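Local coordinates for protein arylsulfatase (Pseudoalteromonas sp. MB47, PDB 7AJ0) that probably hydrolyses sulfate ester groups of the algal polysaccharide fucoidan, working as a calcium-binding sulfatase assembled from six subunits, at residues N326-D331 with R342-G346; T94-P100 with E350-P356; S425-T430 with F441-N445. One frame throughout, in Å; residues are numbered along the deposited sequence.

Contact 1 (N326-D331 with R342-G346); sequences NGPNED and RGGKG. With CA (calcium ion), chain G.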
loop_
_atom_site.group_PDB
_atom_site.type_symbol
_atom_site.label_atom_id
_atom_site.label_comp_id
_atom_site.label_asym_id
_atom_site.label_seq_id
_atom_site.Cartn_x
_atom_site.Cartn_y
_atom_site.Cartn_z
ATOM N N ASN A 326 -10.572 25.827 -10.664
ATOM C CA ASN A 326 -10.435 24.519 -10.029
ATOM C C ASN A 326 -9.129 24.512 -9.243
ATOM O O ASN A 326 -8.378 25.491 -9.239
ATOM C CB ASN A 326 -10.488 23.386 -11.055
ATOM C CG ASN A 326 -9.555 23.613 -12.223
ATOM O OD1 ASN A 326 -9.993 23.914 -13.334
ATOM N ND2 ASN A 326 -8.257 23.478 -11.976
ATOM N N GLY A 327 -8.869 23.392 -8.570
ATOM C CA GLY A 327 -7.695 23.267 -7.742
ATOM C C GLY A 327 -6.438 23.047 -8.553
ATOM O O GLY A 327 -6.446 23.007 -9.791
ATOM N N PRO A 328 -5.326 22.878 -7.844
ATOM C CA PRO A 328 -4.028 22.787 -8.526
ATOM C C PRO A 328 -3.923 21.538 -9.386
ATOM O O PRO A 328 -4.411 20.465 -9.024
ATOM C CB PRO A 328 -3.019 22.757 -7.371
ATOM C CG PRO A 328 -3.783 22.177 -6.224
ATOM C CD PRO A 328 -5.213 22.650 -6.390
ATOM N N ASN A 329 -3.274 21.691 -10.538
ATOM C CA ASN A 329 -2.997 20.574 -11.439
ATOM C C ASN A 329 -1.694 19.927 -10.988
ATOM O O ASN A 329 -0.613 20.236 -11.491
ATOM C CB ASN A 329 -2.912 21.052 -12.882
ATOM C CG ASN A 329 -2.772 19.908 -13.865
ATOM O OD1 ASN A 329 -2.518 18.770 -13.475
ATOM N ND2 ASN A 329 -2.935 20.207 -15.149
ATOM N N GLU A 330 -1.796 19.013 -10.022
ATOM C CA GLU A 330 -0.606 18.338 -9.519
ATOM C C GLU A 330 0.014 17.404 -10.551
ATOM O O GLU A 330 1.188 17.044 -10.412
ATOM C CB GLU A 330 -0.947 17.550 -8.254
ATOM C CG GLU A 330 -1.532 18.395 -7.137
ATOM C CD GLU A 330 -1.515 17.683 -5.797
ATOM O OE1 GLU A 330 -1.793 16.465 -5.764
ATOM O OE2 GLU A 330 -1.212 18.340 -4.777
ATOM N N ASP A 331 -0.738 17.012 -11.583
ATOM C CA ASP A 331 -0.221 16.049 -12.548
ATOM C C ASP A 331 0.937 16.614 -13.359
ATOM O O ASP A 331 1.779 15.849 -13.843
ATOM C CB ASP A 331 -1.333 15.595 -13.495
ATOM C CG ASP A 331 -2.394 14.775 -12.795
ATOM O OD1 ASP A 331 -3.200 15.366 -12.043
ATOM O OD2 ASP A 331 -2.419 13.540 -12.997
ATOM N N ARG A 342 -6.504 17.769 0.285
ATOM C CA ARG A 342 -6.187 16.500 -0.351
ATOM C C ARG A 342 -6.508 16.538 -1.841
ATOM O O ARG A 342 -7.440 17.212 -2.286
ATOM C CB ARG A 342 -6.971 15.376 0.324
ATOM C CG ARG A 342 -6.785 14.008 -0.299
ATOM C CD ARG A 342 -7.496 12.954 0.529
ATOM N NE ARG A 342 -7.256 11.602 0.036
ATOM C CZ ARG A 342 -7.616 10.496 0.680
ATOM N NH1 ARG A 342 -8.233 10.580 1.851
ATOM N NH2 ARG A 342 -7.356 9.308 0.156
ATOM N N GLY A 343 -5.717 15.796 -2.617
ATOM C CA GLY A 343 -5.996 15.659 -4.025
ATOM C C GLY A 343 -5.693 16.931 -4.799
ATOM O O GLY A 343 -4.761 17.675 -4.496
ATOM N N GLY A 344 -6.511 17.178 -5.818
ATOM C CA GLY A 344 -6.313 18.341 -6.665
ATOM C C GLY A 344 -7.264 18.303 -7.843
ATOM O O GLY A 344 -8.278 17.603 -7.815
ATOM N N LYS A 345 -6.919 19.070 -8.877
ATOM C CA LYS A 345 -7.723 19.110 -10.092
ATOM C C LYS A 345 -8.032 17.700 -10.581
ATOM O O LYS A 345 -7.177 16.811 -10.548
ATOM C CB LYS A 345 -6.981 19.895 -11.175
ATOM C CG LYS A 345 -7.750 20.106 -12.462
ATOM C CD LYS A 345 -6.827 20.698 -13.516
ATOM C CE LYS A 345 -7.580 21.143 -14.755
ATOM N NZ LYS A 345 -6.643 21.713 -15.766
ATOM N N GLY A 346 -9.268 17.500 -11.028
ATOM C CA GLY A 346 -9.702 16.214 -11.521
ATOM C C GLY A 346 -10.300 15.291 -10.488
ATOM O O GLY A 346 -10.574 14.127 -10.806
HETATM CA CA CA G . -8.647 25.216 -14.873
HETATM O O HOH W 1 -4.181 17.331 -10.279
#

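Contact 2 (T94-P100 with E350-P356); sequences TSMYSQP and EGGVRIP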
loop_
_atom_site.group_PDB
_atom_site.type_symbol
_atom_site.label_atom_id
_atom_site.label_comp_id
_atom_site.label_asym_id
_atom_site.label_seq_id
_atom_site.Cartn_x
_atom_site.Cartn_y
_atom_site.Cartn_z
ATOM N N THR A 94 -13.448 31.468 2.635
ATOM C CA THR A 94 -12.656 30.271 2.877
ATOM C C THR A 94 -13.387 28.985 2.509
ATOM O O THR A 94 -12.795 27.905 2.612
ATOM C CB THR A 94 -12.222 30.209 4.348
ATOM O OG1 THR A 94 -13.364 30.357 5.202
ATOM C CG2 THR A 94 -11.223 31.310 4.658
ATOM N N SER A 95 -14.645 29.068 2.078
ATOM C CA SER A 95 -15.417 27.909 1.630
ATOM C C SER A 95 -16.088 28.205 0.293
ATOM O O SER A 95 -17.296 28.036 0.110
ATOM C CB SER A 95 -16.443 27.492 2.680
ATOM O OG SER A 95 -15.823 26.756 3.721
ATOM N N MET A 96 -15.288 28.664 -0.663
ATOM C CA MET A 96 -15.730 28.884 -2.034
ATOM C C MET A 96 -15.431 27.635 -2.849
ATOM O O MET A 96 -14.369 27.022 -2.697
ATOM C CB MET A 96 -15.019 30.101 -2.623
ATOM C CG MET A 96 -15.304 30.377 -4.086
ATOM S SD MET A 96 -16.983 30.905 -4.421
ATOM C CE MET A 96 -16.724 31.717 -5.992
ATOM N N TYR A 97 -16.369 27.257 -3.717
ATOM C CA TYR A 97 -16.304 25.970 -4.394
ATOM C C TYR A 97 -16.458 26.118 -5.897
ATOM O O TYR A 97 -17.212 26.967 -6.382
ATOM C CB TYR A 97 -17.387 25.012 -3.857
ATOM C CG TYR A 97 -16.992 24.383 -2.549
ATOM C CD1 TYR A 97 -16.179 23.260 -2.520
ATOM C CD2 TYR A 97 -17.408 24.921 -1.342
ATOM C CE1 TYR A 97 -15.797 22.687 -1.327
ATOM C CE2 TYR A 97 -17.035 24.354 -0.144
ATOM C CZ TYR A 97 -16.228 23.235 -0.142
ATOM O OH TYR A 97 -15.849 22.665 1.049
ATOM N N SER A 98 -15.728 25.266 -6.624
ATOM C CA SER A 98 -15.778 25.221 -8.078
ATOM C C SER A 98 -16.103 23.804 -8.529
ATOM O O SER A 98 -16.408 22.941 -7.698
ATOM C CB SER A 98 -14.445 25.671 -8.668
ATOM O OG SER A 98 -13.420 24.741 -8.354
ATOM N N GLN A 99 -16.029 23.545 -9.821
ATOM C CA GLN A 99 -16.069 22.186 -10.350
ATOM C C GLN A 99 -14.658 21.623 -10.407
ATOM O O GLN A 99 -13.673 22.347 -10.256
ATOM C CB GLN A 99 -16.726 22.184 -11.723
ATOM C CG GLN A 99 -18.091 22.850 -11.739
ATOM C CD GLN A 99 -19.071 22.190 -10.791
ATOM O OE1 GLN A 99 -19.385 21.006 -10.927
ATOM N NE2 GLN A 99 -19.554 22.950 -9.816
ATOM N N PRO A 100 -14.512 20.312 -10.614
ATOM C CA PRO A 100 -13.170 19.712 -10.554
ATOM C C PRO A 100 -12.292 19.957 -11.774
ATOM O O PRO A 100 -11.087 19.686 -11.694
ATOM C CB PRO A 100 -13.464 18.206 -10.397
ATOM C CG PRO A 100 -14.895 18.120 -9.981
ATOM C CD PRO A 100 -15.567 19.285 -10.641
ATOM N N GLU A 350 -11.359 17.963 -1.517
ATOM C CA GLU A 350 -11.386 19.407 -1.307
ATOM C C GLU A 350 -10.308 20.108 -2.122
ATOM O O GLU A 350 -10.511 21.243 -2.571
ATOM C CB GLU A 350 -11.235 19.718 0.178
ATOM C CG GLU A 350 -12.436 19.288 1.001
ATOM C CD GLU A 350 -13.681 20.072 0.648
ATOM O OE1 GLU A 350 -13.656 21.312 0.797
ATOM O OE2 GLU A 350 -14.678 19.454 0.209
ATOM N N GLY A 351 -9.170 19.446 -2.346
ATOM C CA GLY A 351 -8.113 20.053 -3.132
ATOM C C GLY A 351 -8.542 20.427 -4.537
ATOM O O GLY A 351 -7.984 21.349 -5.137
ATOM N N GLY A 352 -9.535 19.731 -5.078
ATOM C CA GLY A 352 -9.954 19.974 -6.441
ATOM C C GLY A 352 -11.019 21.040 -6.599
ATOM O O GLY A 352 -11.092 21.690 -7.647
ATOM N N VAL A 353 -11.841 21.240 -5.566
ATOM C CA VAL A 353 -13.034 22.065 -5.698
ATOM C C VAL A 353 -13.042 23.245 -4.736
ATOM O O VAL A 353 -13.690 24.262 -5.003
ATOM C CB VAL A 353 -14.302 21.205 -5.499
ATOM C CG1 VAL A 353 -14.462 20.220 -6.646
ATOM C CG2 VAL A 353 -14.242 20.472 -4.165
ATOM N N ARG A 354 -12.332 23.134 -3.616
ATOM C CA ARG A 354 -12.261 24.234 -2.655
ATOM C C ARG A 354 -11.189 25.215 -3.118
ATOM O O ARG A 354 -9.993 24.911 -3.067
ATOM C CB ARG A 354 -11.970 23.715 -1.252
ATOM C CG ARG A 354 -12.328 24.714 -0.161
ATOM C CD ARG A 354 -12.097 24.138 1.222
ATOM N NE ARG A 354 -12.368 25.115 2.272
ATOM C CZ ARG A 354 -12.295 24.851 3.572
ATOM N NH1 ARG A 354 -11.960 23.637 3.986
ATOM N NH2 ARG A 354 -12.559 25.800 4.458
ATOM N N ILE A 355 -11.616 26.400 -3.546
ATOM C CA ILE A 355 -10.766 27.299 -4.323
ATOM C C ILE A 355 -10.750 28.668 -3.656
ATOM O O ILE A 355 -11.637 29.001 -2.855
ATOM C CB ILE A 355 -11.259 27.424 -5.783
ATOM C CG1 ILE A 355 -12.768 27.686 -5.791
ATOM C CG2 ILE A 355 -10.938 26.166 -6.562
ATOM C CD1 ILE A 355 -13.194 28.789 -6.715
ATOM N N PRO A 356 -9.761 29.498 -3.989
ATOM C CA PRO A 356 -9.728 30.859 -3.441
ATOM C C PRO A 356 -10.904 31.678 -3.943
ATOM O O PRO A 356 -11.371 31.511 -5.073
ATOM C CB PRO A 356 -8.400 31.432 -3.957
ATOM C CG PRO A 356 -7.632 30.264 -4.497
ATOM C CD PRO A 356 -8.646 29.248 -4.920
HETATM O O HOH W 2 -12.612 29.241 -0.490
#

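Contact 3 (S425-T430 with F441-N445); sequences SREDFT and FKVFN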
loop_
_atom_site.group_PDB
_atom_site.type_symbol
_atom_site.label_atom_id
_atom_site.label_comp_id
_atom_site.label_asym_id
_atom_site.label_seq_id
_atom_site.Cartn_x
_atom_site.Cartn_y
_atom_site.Cartn_z
ATOM N N SER A 425 -18.438 14.722 -10.877
ATOM C CA SER A 425 -17.356 14.413 -11.812
ATOM C C SER A 425 -18.042 14.130 -13.149
ATOM O O SER A 425 -18.463 13.004 -13.423
ATOM C CB SER A 425 -16.517 13.238 -11.338
ATOM O OG SER A 425 -15.489 12.948 -12.269
ATOM N N ARG A 426 -18.173 15.171 -13.972
ATOM C CA ARG A 426 -18.926 15.082 -15.222
ATOM C C ARG A 426 -20.328 14.553 -14.943
ATOM O O ARG A 426 -21.128 15.239 -14.298
ATOM C CB ARG A 426 -18.168 14.222 -16.232
ATOM C CG ARG A 426 -16.800 14.806 -16.564
ATOM C CD ARG A 426 -16.348 14.500 -17.981
ATOM N NE ARG A 426 -15.297 15.426 -18.402
ATOM C CZ ARG A 426 -14.004 15.276 -18.125
ATOM N NH1 ARG A 426 -13.125 16.175 -18.551
ATOM N NH2 ARG A 426 -13.589 14.227 -17.428
ATOM N N GLU A 427 -20.643 13.348 -15.411
ATOM C CA GLU A 427 -21.969 12.775 -15.216
ATOM C C GLU A 427 -22.081 11.932 -13.948
ATOM O O GLU A 427 -23.098 11.256 -13.759
ATOM C CB GLU A 427 -22.360 11.924 -16.430
ATOM C CG GLU A 427 -22.772 12.733 -17.653
ATOM C CD GLU A 427 -21.744 12.696 -18.773
ATOM O OE1 GLU A 427 -20.662 12.096 -18.587
ATOM O OE2 GLU A 427 -22.025 13.268 -19.846
ATOM N N ASP A 428 -21.076 11.965 -13.075
ATOM C CA ASP A 428 -21.077 11.192 -11.838
ATOM C C ASP A 428 -21.261 12.131 -10.653
ATOM O O ASP A 428 -20.474 13.065 -10.468
ATOM C CB ASP A 428 -19.778 10.399 -11.685
ATOM C CG ASP A 428 -19.670 9.257 -12.671
ATOM O OD1 ASP A 428 -20.596 8.417 -12.721
ATOM O OD2 ASP A 428 -18.659 9.200 -13.401
ATOM N N PHE A 429 -22.299 11.880 -9.857
ATOM C CA PHE A 429 -22.484 12.580 -8.592
ATOM C C PHE A 429 -21.661 11.876 -7.519
ATOM O O PHE A 429 -21.887 10.695 -7.236
ATOM C CB PHE A 429 -23.960 12.611 -8.206
ATOM C CG PHE A 429 -24.218 13.225 -6.861
ATOM C CD1 PHE A 429 -24.232 14.600 -6.705
ATOM C CD2 PHE A 429 -24.448 12.430 -5.753
ATOM C CE1 PHE A 429 -24.469 15.169 -5.472
ATOM C CE2 PHE A 429 -24.687 12.994 -4.516
ATOM C CZ PHE A 429 -24.698 14.365 -4.376
ATOM N N THR A 430 -20.714 12.596 -6.919
ATOM C CA THR A 430 -19.748 11.980 -6.023
ATOM C C THR A 430 -19.858 12.436 -4.578
ATOM O O THR A 430 -19.623 11.630 -3.676
ATOM C CB THR A 430 -18.318 12.256 -6.513
ATOM O OG1 THR A 430 -18.069 13.668 -6.510
ATOM C CG2 THR A 430 -18.120 11.717 -7.924
ATOM N N PHE A 441 -20.112 9.959 -1.760
ATOM C CA PHE A 441 -20.779 8.757 -2.239
ATOM C C PHE A 441 -19.953 8.013 -3.275
ATOM O O PHE A 441 -20.174 6.816 -3.480
ATOM C CB PHE A 441 -22.149 9.122 -2.815
ATOM C CG PHE A 441 -23.017 9.883 -1.851
ATOM C CD1 PHE A 441 -23.809 9.215 -0.935
ATOM C CD2 PHE A 441 -23.022 11.268 -1.848
ATOM C CE1 PHE A 441 -24.600 9.915 -0.041
ATOM C CE2 PHE A 441 -23.810 11.972 -0.956
ATOM C CZ PHE A 441 -24.599 11.295 -0.053
ATOM N N LYS A 442 -19.006 8.692 -3.916
ATOM C CA LYS A 442 -18.005 8.070 -4.774
ATOM C C LYS A 442 -16.680 8.766 -4.503
ATOM O O LYS A 442 -16.640 9.986 -4.315
ATOM C CB LYS A 442 -18.389 8.161 -6.251
ATOM C CG LYS A 442 -19.577 7.275 -6.619
ATOM C CD LYS A 442 -19.968 7.418 -8.082
ATOM C CE LYS A 442 -21.122 6.487 -8.436
ATOM N NZ LYS A 442 -21.509 6.607 -9.870
ATOM N N VAL A 443 -15.600 7.988 -4.480
ATOM C CA VAL A 443 -14.308 8.448 -3.986
ATOM C C VAL A 443 -13.252 8.250 -5.063
ATOM O O VAL A 443 -13.154 7.168 -5.654
ATOM C CB VAL A 443 -13.914 7.704 -2.695
ATOM C CG1 VAL A 443 -12.428 7.864 -2.406
ATOM C CG2 VAL A 443 -14.750 8.209 -1.531
ATOM N N PHE A 444 -12.461 9.293 -5.306
ATOM C CA PHE A 444 -11.300 9.183 -6.176
ATOM C C PHE A 444 -10.136 8.578 -5.398
ATOM O O PHE A 444 -9.817 9.027 -4.292
ATOM C CB PHE A 444 -10.905 10.552 -6.724
ATOM C CG PHE A 444 -11.859 11.097 -7.747
ATOM C CD1 PHE A 444 -12.978 11.811 -7.359
ATOM C CD2 PHE A 444 -11.628 10.904 -9.098
ATOM C CE1 PHE A 444 -13.853 12.319 -8.298
ATOM C CE2 PHE A 444 -12.499 11.411 -10.043
ATOM C CZ PHE A 444 -13.613 12.118 -9.641
ATOM N N ASN A 445 -9.505 7.562 -5.973
ATOM C CA ASN A 445 -8.377 6.876 -5.352
ATOM C C ASN A 445 -7.203 6.941 -6.317
ATOM O O ASN A 445 -7.319 6.506 -7.467
ATOM C CB ASN A 445 -8.743 5.433 -5.007
ATOM C CG ASN A 445 -7.858 4.853 -3.926
ATOM O OD1 ASN A 445 -7.849 5.332 -2.791
ATOM N ND2 ASN A 445 -7.117 3.809 -4.269
#

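Contact 1 (N326-D331 with R342-G346)
Gly327 and Lys345 bring the two backbones closest, with CA atoms 4.8 Å apart. Segments 326-331 and 342-346 belong to one long loop at the calcium site of the sulfatase domain, and their end-to-end directions differ by 109°. A single direct hydrogen bond joins them. Lys345 N reaches Pro328 O at 2.9 Å and almost straight (168°), from above the carbonyl plane. Just beyond it the chain makes an inverse gamma turn centred on Asn329. Lys345 carries most of the side-chain contact. Its CG stands anti to the backbone N (chi1 -176°) and the rest of the chain is fully extended, which carries it past the amide of Asn326. Lys345 CG lies 3.4 Å from Asn326 ND2, and Lys345 CD lies 4.0 Å from Asn329 CB. The ammonium end makes a salt bridge with Asp61, itself a calcium ligand. The Asn326 amide is held at both ends. Its ND2 donates to Gly327 O at 2.9 Å, on a lone pair and in the amide plane, which fixes the flip of the group. Asp60, Asp61, Cys102 and Asp325 also bind the ion, and Asn326 OD1 meets the calcium ion at 2.4 Å.

Contact 2 (T94-P100 with E350-P356)
Tyr97 and Arg354 face each other as a non-hydrogen-bonded antiparallel pair, with both side chains on the same face of the sheet. The Tyr97 ring has CG anti to its carbonyl carbon (chi1 -80°), and its far end reaches the helix 350-353. There Tyr97 OH donates to Glu350 OE1 at 2.6 Å, on the syn side of the carboxylate. Ring and carboxylate planes stand 71° apart. Val353 CG2 meets the ring edge in plane, 3.8 Å from Tyr97 CD1. The other branch, Val353 CG1, lies beside Pro100 CG. Arg354 extends straight from CG to NE on the face it shares with Tyr97. Its NE and NH2 both grip Thr94 O, each at 2.8 Å, and the oxygen sits in the guanidinium plane. NH2 also bonds Ala75 O of a neighbouring subunit. Away from the Tyr97-Arg354 pair, Met96 CG and Ile355 CD1 cross obliquely at 3.7 Å, packed toward helix 377-387 and strand 318-324. The backbones are joined by Ile355 N to Met96 O at 2.9 Å and by Ser98 N to Val353 O at 2.8 Å, the latter on a lone pair. This joins strand 91-97 to strand 354-360 within the large mixed sheet of the sulfatase fold. The two buried charges are met differently. Glu350 has Tyr97 and a salt bridge to Lys438, which would probably keep it ionised. The Arg354 guanidinium is met by carbonyl oxygens, and it fastens the corner at Thr94 and links it to the next subunit.

Contact 3 (S425-T430 with F441-N445)
Thr430 O takes two backbone donors from the other segment, Phe441 N at 2.6 Å and Lys442 N at 3.0 Å. The Lys442 bond lies in the carbonyl plane on a lone pair, while Phe441 N is tilted 21° from it. Next to this bond pair, Phe429 and Phe441 meet as near-parallel rings that barely overlap, with centroids 5.7 Å apart and planes at 30°. Their closest atoms are Phe429 CE2 and Phe441 CD2, at 3.6 Å. Lys442 runs extended beyond CG, and its NZ forms a salt bridge with Asp428 OD1 at 3.5 Å, the two side chains crossing at about a right angle. Phe444 points its CZ at Ser425, 3.3 Å from Ser425 OG, which lies at the ring edge. The same ring packs on Thr463 of a neighbouring subunit. An alanine in place of Phe444 would remove the ring and would probably open a gap beside Ser425 and leave that Thr463 without this packing partner. Further out, helix 489-505 packs on both Phe429 and Phe441 through Met496, and Thr430 OG1 is bonded to Thr348. A type II' turn from Ser425 to Asp428 sets the first segment. It is the tight turn of a beta hairpin, joining strands 420-425 and 428-434 of the four-stranded antiparallel sheet, which the chain leaves for the separate two-stranded sheet of 442-446 and 456-460.

Contact 1 lies nested along the chain inside the loop closed by contact 2, and their centres are about 10 Å apart. Two probable backbone hydrogen bonds join them, Gly346 N to Pro100 O and Gly327 N to Gly352 O, each 2.9 Å. Contact 1 supplies a ligand to the calcium ion. In contact 2 the side chain of Ser98 is about 8 Å from the ion. Contact 3 follows later in the chain, its centre about 15 Å from the centre of each of the others. It touches contact 1 where Phe444 CE2 packs on Gly346 O at 3.4 Å, and both contacts reach the same neighbouring subunit. Contacts 2 and 3 do not touch.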